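Local coordinates for protein peptidase family U32 (Geobacillus thermoleovorans, PDB 4HE6) that is of unknown function but forms the small all-beta C-terminal domain of a putative U32-family peptidase, at residues A[3-15]-A[21-33]. Residues are numbered along the deposited sequence; the frame is centred on the assembly and turned at random. Where two conformers were deposited one is given.
Unlike the reference sequence in segment 3-15: Arg-6 (reference His). With ACT (acetate ion), chain C.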
loop_
_atom_site.group_PDB
_atom_site.type_symbol
_atom_site.label_atom_id
_atom_site.label_comp_id
_atom_site.label_asym_id
_atom_site.label_seq_id
_atom_site.Cartn_x
_atom_site.Cartn_y
_atom_site.Cartn_z
ATOM N N LYS A 3 7.497 16.138 4.181
ATOM C CA LYS A 3 7.602 17.366 3.382
ATOM C C LYS A 3 7.016 17.197 1.988
ATOM O O LYS A 3 6.454 18.184 1.469
ATOM C CB LYS A 3 9.061 17.817 3.332
ATOM C CG LYS A 3 9.478 18.413 4.693
ATOM C CD LYS A 3 10.910 18.862 4.647
ATOM C CE LYS A 3 11.484 19.176 6.008
ATOM N NZ LYS A 3 12.152 18.036 6.679
ATOM N N THR A 4 7.221 16.034 1.380
ATOM C CA THR A 4 6.813 15.841 -0.001
ATOM C C THR A 4 6.308 14.430 -0.270
ATOM O O THR A 4 6.482 13.516 0.511
ATOM C CB THR A 4 7.996 16.090 -0.964
ATOM O OG1 THR A 4 9.015 15.174 -0.532
ATOM C CG2 THR A 4 8.663 17.426 -0.832
ATOM N N THR A 5 5.740 14.271 -1.441
ATOM C CA THR A 5 5.288 13.006 -1.973
ATOM C C THR A 5 6.402 12.050 -2.360
ATOM O O THR A 5 6.158 10.907 -2.737
ATOM C CB THR A 5 4.373 13.243 -3.200
ATOM O OG1 THR A 5 5.082 14.214 -3.992
ATOM C CG2 THR A 5 3.066 13.821 -2.767
ATOM N N ARG A 6 7.662 12.454 -2.241
ATOM C CA ARG A 6 8.766 11.524 -2.499
ATOM C C ARG A 6 8.881 10.500 -1.351
ATOM O O ARG A 6 9.536 9.476 -1.521
ATOM C CB ARG A 6 10.128 12.174 -2.549
ATOM C CG ARG A 6 10.422 13.306 -3.472
ATOM C CD ARG A 6 9.754 13.627 -4.787
ATOM N NE ARG A 6 8.502 13.003 -5.321
ATOM C CZ ARG A 6 7.701 12.151 -5.900
ATOM N NH1 ARG A 6 8.167 11.035 -6.335
ATOM N NH2 ARG A 6 6.364 12.241 -6.145
ATOM N N GLU A 7 8.322 10.785 -0.196
ATOM C CA GLU A 7 8.570 10.075 1.048
ATOM C C GLU A 7 7.675 8.882 1.275
ATOM O O GLU A 7 7.700 8.203 2.315
ATOM C CB GLU A 7 8.382 11.091 2.230
ATOM C CG GLU A 7 9.480 12.158 2.188
ATOM C CD GLU A 7 9.295 13.161 3.298
ATOM O OE1 GLU A 7 9.289 14.369 2.994
ATOM O OE2 GLU A 7 9.129 12.752 4.492
ATOM N N PHE A 8 6.812 8.633 0.279
ATOM C CA PHE A 8 5.997 7.451 0.496
ATOM C C PHE A 8 5.536 6.929 -0.869
ATOM O O PHE A 8 5.586 7.652 -1.859
ATOM C CB PHE A 8 4.855 7.663 1.486
ATOM C CG PHE A 8 3.869 8.714 1.083
ATOM C CD1 PHE A 8 4.124 10.068 1.121
ATOM C CD2 PHE A 8 2.607 8.330 0.618
ATOM C CE1 PHE A 8 3.182 11.023 0.757
ATOM C CE2 PHE A 8 1.669 9.288 0.293
ATOM C CZ PHE A 8 1.940 10.635 0.336
ATOM N N ALA A 9 5.083 5.688 -0.871
ATOM C CA ALA A 9 4.638 5.029 -2.067
ATOM C C ALA A 9 3.155 4.815 -2.163
ATOM O O ALA A 9 2.650 4.571 -3.257
ATOM C CB ALA A 9 5.343 3.681 -2.167
ATOM N N GLY A 10 2.435 4.891 -1.036
ATOM C CA GLY A 10 1.008 4.715 -1.101
ATOM C C GLY A 10 0.351 5.291 0.140
ATOM O O GLY A 10 0.955 5.372 1.214
ATOM N N LEU A 11 -0.901 5.620 -0.018
ATOM C CA LEU A 11 -1.756 6.094 1.070
ATOM C C LEU A 11 -2.902 5.104 1.224
ATOM O O LEU A 11 -3.582 4.795 0.238
ATOM C CB LEU A 11 -2.296 7.480 0.732
ATOM C CG LEU A 11 -3.181 8.178 1.755
ATOM C CD1 LEU A 11 -2.366 8.478 2.990
ATOM C CD2 LEU A 11 -3.748 9.479 1.200
ATOM N N VAL A 12 -3.099 4.569 2.413
ATOM C CA VAL A 12 -4.193 3.596 2.599
ATOM C C VAL A 12 -5.531 4.326 2.549
ATOM O O VAL A 12 -5.712 5.281 3.281
ATOM C CB VAL A 12 -4.020 2.861 3.944
ATOM C CG1 VAL A 12 -5.159 1.879 4.157
ATOM C CG2 VAL A 12 -2.686 2.150 3.995
ATOM N N LEU A 13 -6.430 3.880 1.684
ATOM C CA LEU A 13 -7.772 4.418 1.606
ATOM C C LEU A 13 -8.763 3.569 2.407
ATOM O O LEU A 13 -9.812 4.051 2.790
ATOM C CB LEU A 13 -8.256 4.606 0.202
ATOM C CG LEU A 13 -7.420 5.492 -0.705
ATOM C CD1 LEU A 13 -8.099 5.567 -2.058
ATOM C CD2 LEU A 13 -7.221 6.859 -0.091
ATOM N N GLY A 14 -8.471 2.262 2.527
ATOM C CA GLY A 14 -9.418 1.367 3.179
ATOM C C GLY A 14 -8.747 0.050 3.440
ATOM O O GLY A 14 -7.705 -0.302 2.889
ATOM N N TYR A 15 -9.388 -0.697 4.329
ATOM C CA TYR A 15 -8.903 -2.006 4.732
ATOM C C TYR A 15 -10.087 -2.882 5.143
ATOM O O TYR A 15 -10.872 -2.452 5.951
ATOM C CB TYR A 15 -7.912 -1.876 5.928
ATOM C CG TYR A 15 -7.526 -3.224 6.463
ATOM C CD1 TYR A 15 -6.702 -4.095 5.778
ATOM C CD2 TYR A 15 -7.987 -3.650 7.714
ATOM C CE1 TYR A 15 -6.336 -5.333 6.260
ATOM C CE2 TYR A 15 -7.651 -4.915 8.216
ATOM C CZ TYR A 15 -6.824 -5.757 7.482
ATOM O OH TYR A 15 -6.479 -7.012 7.961
ATOM N N ILE A 21 -7.596 -7.443 2.788
ATOM C CA ILE A 21 -7.343 -6.700 1.561
ATOM C C ILE A 21 -7.369 -5.215 1.839
ATOM O O ILE A 21 -8.361 -4.653 2.340
ATOM C CB ILE A 21 -8.281 -7.105 0.416
ATOM C CG1 ILE A 21 -7.990 -8.564 0.047
ATOM C CG2 ILE A 21 -8.134 -6.122 -0.736
ATOM C CD1 ILE A 21 -9.147 -9.145 -0.723
ATOM N N ALA A 22 -6.241 -4.567 1.513
ATOM C CA ALA A 22 -6.109 -3.136 1.598
ATOM C C ALA A 22 -6.372 -2.459 0.248
ATOM O O ALA A 22 -6.044 -3.056 -0.798
ATOM C CB ALA A 22 -4.718 -2.735 2.064
ATOM N N THR A 23 -6.922 -1.263 0.309
ATOM C CA THR A 23 -7.100 -0.394 -0.820
ATOM C C THR A 23 -6.131 0.759 -0.674
ATOM O O THR A 23 -6.143 1.466 0.381
ATOM C CB THR A 23 -8.548 0.127 -0.890
ATOM O OG1 THR A 23 -9.420 -0.993 -0.976
ATOM C CG2 THR A 23 -8.745 1.036 -2.094
ATOM N N VAL A 24 -5.241 0.952 -1.634
ATOM C CA VAL A 24 -4.138 1.895 -1.529
ATOM C C VAL A 24 -4.100 2.807 -2.755
ATOM O O VAL A 24 -4.178 2.349 -3.880
ATOM C CB VAL A 24 -2.816 1.097 -1.376
ATOM C CG1 VAL A 24 -1.629 2.054 -1.446
ATOM C CG2 VAL A 24 -2.854 0.272 -0.114
ATOM N N GLN A 25 -3.951 4.100 -2.482
ATOM C CA GLN A 25 -3.750 5.086 -3.538
ATOM C C GLN A 25 -2.253 5.202 -3.767
ATOM O O GLN A 25 -1.495 5.596 -2.889
ATOM C CB GLN A 25 -4.371 6.397 -3.128
ATOM C CG GLN A 25 -4.256 7.524 -4.166
ATOM C CD GLN A 25 -4.842 8.815 -3.633
ATOM O OE1 GLN A 25 -4.330 9.303 -2.608
ATOM N NE2 GLN A 25 -5.886 9.406 -4.220
ATOM N N GLN A 26 -1.819 4.828 -4.956
ATOM C CA GLN A 26 -0.395 4.866 -5.294
ATOM C C GLN A 26 0.109 6.294 -5.312
ATOM O O GLN A 26 -0.580 7.201 -5.776
ATOM C CB GLN A 26 -0.191 4.207 -6.650
ATOM C CG GLN A 26 1.266 3.960 -7.068
ATOM C CD GLN A 26 1.863 5.059 -7.893
ATOM O OE1 GLN A 26 1.574 6.235 -7.732
ATOM N NE2 GLN A 26 2.759 4.672 -8.813
ATOM N N ARG A 27 1.318 6.467 -4.813
ATOM C CA ARG A 27 2.030 7.718 -5.010
ATOM C C ARG A 27 3.339 7.549 -5.766
ATOM O O ARG A 27 3.732 8.484 -6.445
ATOM C CB ARG A 27 2.186 8.436 -3.645
ATOM C CG ARG A 27 2.040 9.944 -3.738
ATOM C CD ARG A 27 0.717 10.420 -4.303
ATOM N NE ARG A 27 0.389 11.796 -4.038
ATOM C CZ ARG A 27 -0.358 12.333 -3.086
ATOM N NH1 ARG A 27 -0.988 11.588 -2.170
ATOM N NH2 ARG A 27 -0.530 13.630 -3.040
ATOM N N ASN A 28 3.992 6.416 -5.605
ATOM C CA ASN A 28 5.221 6.121 -6.379
ATOM C C ASN A 28 5.238 4.627 -6.700
ATOM O O ASN A 28 4.585 3.837 -6.023
ATOM C CB ASN A 28 6.473 6.553 -5.632
ATOM C CG ASN A 28 6.617 8.040 -5.539
ATOM O OD1 ASN A 28 6.981 8.710 -6.524
ATOM N ND2 ASN A 28 6.288 8.611 -4.408
ATOM N N HIS A 29 6.022 4.260 -7.691
ATOM C CA HIS A 29 6.006 2.904 -8.218
ATOM C C HIS A 29 6.271 1.842 -7.140
ATOM O O HIS A 29 7.214 1.927 -6.371
ATOM C CB HIS A 29 7.164 2.790 -9.230
ATOM C CG HIS A 29 7.234 1.574 -10.042
ATOM N ND1 HIS A 29 7.583 0.324 -9.586
ATOM C CD2 HIS A 29 6.974 1.441 -11.372
ATOM C CE1 HIS A 29 7.544 -0.522 -10.595
ATOM N NE2 HIS A 29 7.177 0.119 -11.669
ATOM N N PHE A 30 5.479 0.771 -7.180
ATOM C CA PHE A 30 5.777 -0.409 -6.428
ATOM C C PHE A 30 5.184 -1.611 -7.193
ATOM O O PHE A 30 4.319 -1.446 -8.062
ATOM C CB PHE A 30 5.245 -0.366 -4.989
ATOM C CG PHE A 30 3.762 -0.176 -4.824
ATOM C CD1 PHE A 30 2.936 -1.296 -4.730
ATOM C CD2 PHE A 30 3.203 1.057 -4.744
ATOM C CE1 PHE A 30 1.582 -1.134 -4.498
ATOM C CE2 PHE A 30 1.856 1.246 -4.530
ATOM C CZ PHE A 30 1.038 0.135 -4.435
ATOM N N ARG A 31 5.702 -2.806 -6.885
ATOM C CA ARG A 31 5.299 -3.978 -7.690
ATOM C C ARG A 31 5.412 -5.204 -6.820
ATOM O O ARG A 31 6.064 -5.228 -5.765
ATOM C CB ARG A 31 6.190 -4.091 -8.898
ATOM C CG ARG A 31 7.612 -4.511 -8.606
ATOM C CD ARG A 31 8.475 -4.610 -9.861
ATOM N NE ARG A 31 9.834 -4.980 -9.458
ATOM C CZ ARG A 31 10.935 -4.655 -10.098
ATOM N NH1 ARG A 31 10.928 -3.926 -11.219
ATOM N NH2 ARG A 31 12.128 -5.051 -9.630
ATOM N N PRO A 32 4.789 -6.289 -7.288
ATOM C CA PRO A 32 4.923 -7.576 -6.553
ATOM C C PRO A 32 6.377 -7.964 -6.373
ATOM O O PRO A 32 7.206 -7.821 -7.278
ATOM C CB PRO A 32 4.092 -8.561 -7.396
ATOM C CG PRO A 32 3.089 -7.690 -8.063
ATOM C CD PRO A 32 3.877 -6.419 -8.430
ATOM N N GLY A 33 6.673 -8.468 -5.180
ATOM C CA GLY A 33 8.004 -8.812 -4.776
ATOM C C GLY A 33 8.722 -7.738 -4.022
ATOM O O GLY A 33 9.735 -8.021 -3.361
HETATM C C ACT C . 8.046 -0.027 -15.018
HETATM O O ACT C . 7.333 0.889 -15.452
HETATM O OXT ACT C . 7.586 -0.969 -14.333
HETATM C CH3 ACT C . 9.521 -0.004 -15.304
HETATM O O HOH W 1 3.945 11.078 -7.123
#
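In one of its two modelled conformers, the Arg-27 guanidinium has Thr-5 CG2 over one face, 3.6 Å from NE, while its NH1 lies at the edge of the Phe-8 ring, the two planes being 73° apart. The Phe-30 ring turns an edge to Ala-9 O. These groups gather beside the open end of a beta hairpin, strands 10-16 and 21-26, at the middle of the antiparallel sheet of this U32 C-terminal domain; strands 84-87 and 70-74 flank it. Asn-28 ties the 5-8 loop to the chain just beyond strand 21-26: a chi1 of -70° sets CG anti to the carbonyl carbon and brings the amide to residues 5-8, where ND2 gives hydrogen bonds to Thr-5 O and Phe-8 O (both 2.8 Å), each acceptor nearly in the amide plane. Arg-6, which replaces the reference histidine, puts NH1 near OD1, but its side chain is strained and the 2.6 Å separation doubtful. Arg-6 NH2 also reaches Arg-27 O through a water. A leucine in place of Asn-28 would probably leave both carbonyls without this donor and the loop less firmly held. Along the strands, Leu-11 and Gln-25 exchange backbone hydrogen bonds, and Val-24 CG1 packs on Gly-10 CA at 3.8 Å. Farther on, a classic beta bulge shifts the register: Leu-13 N (2.8 Å) and Gly-14 N (3.3 Å) both donate to Thr-23 O, reaching it from the same face of its carbonyl plane.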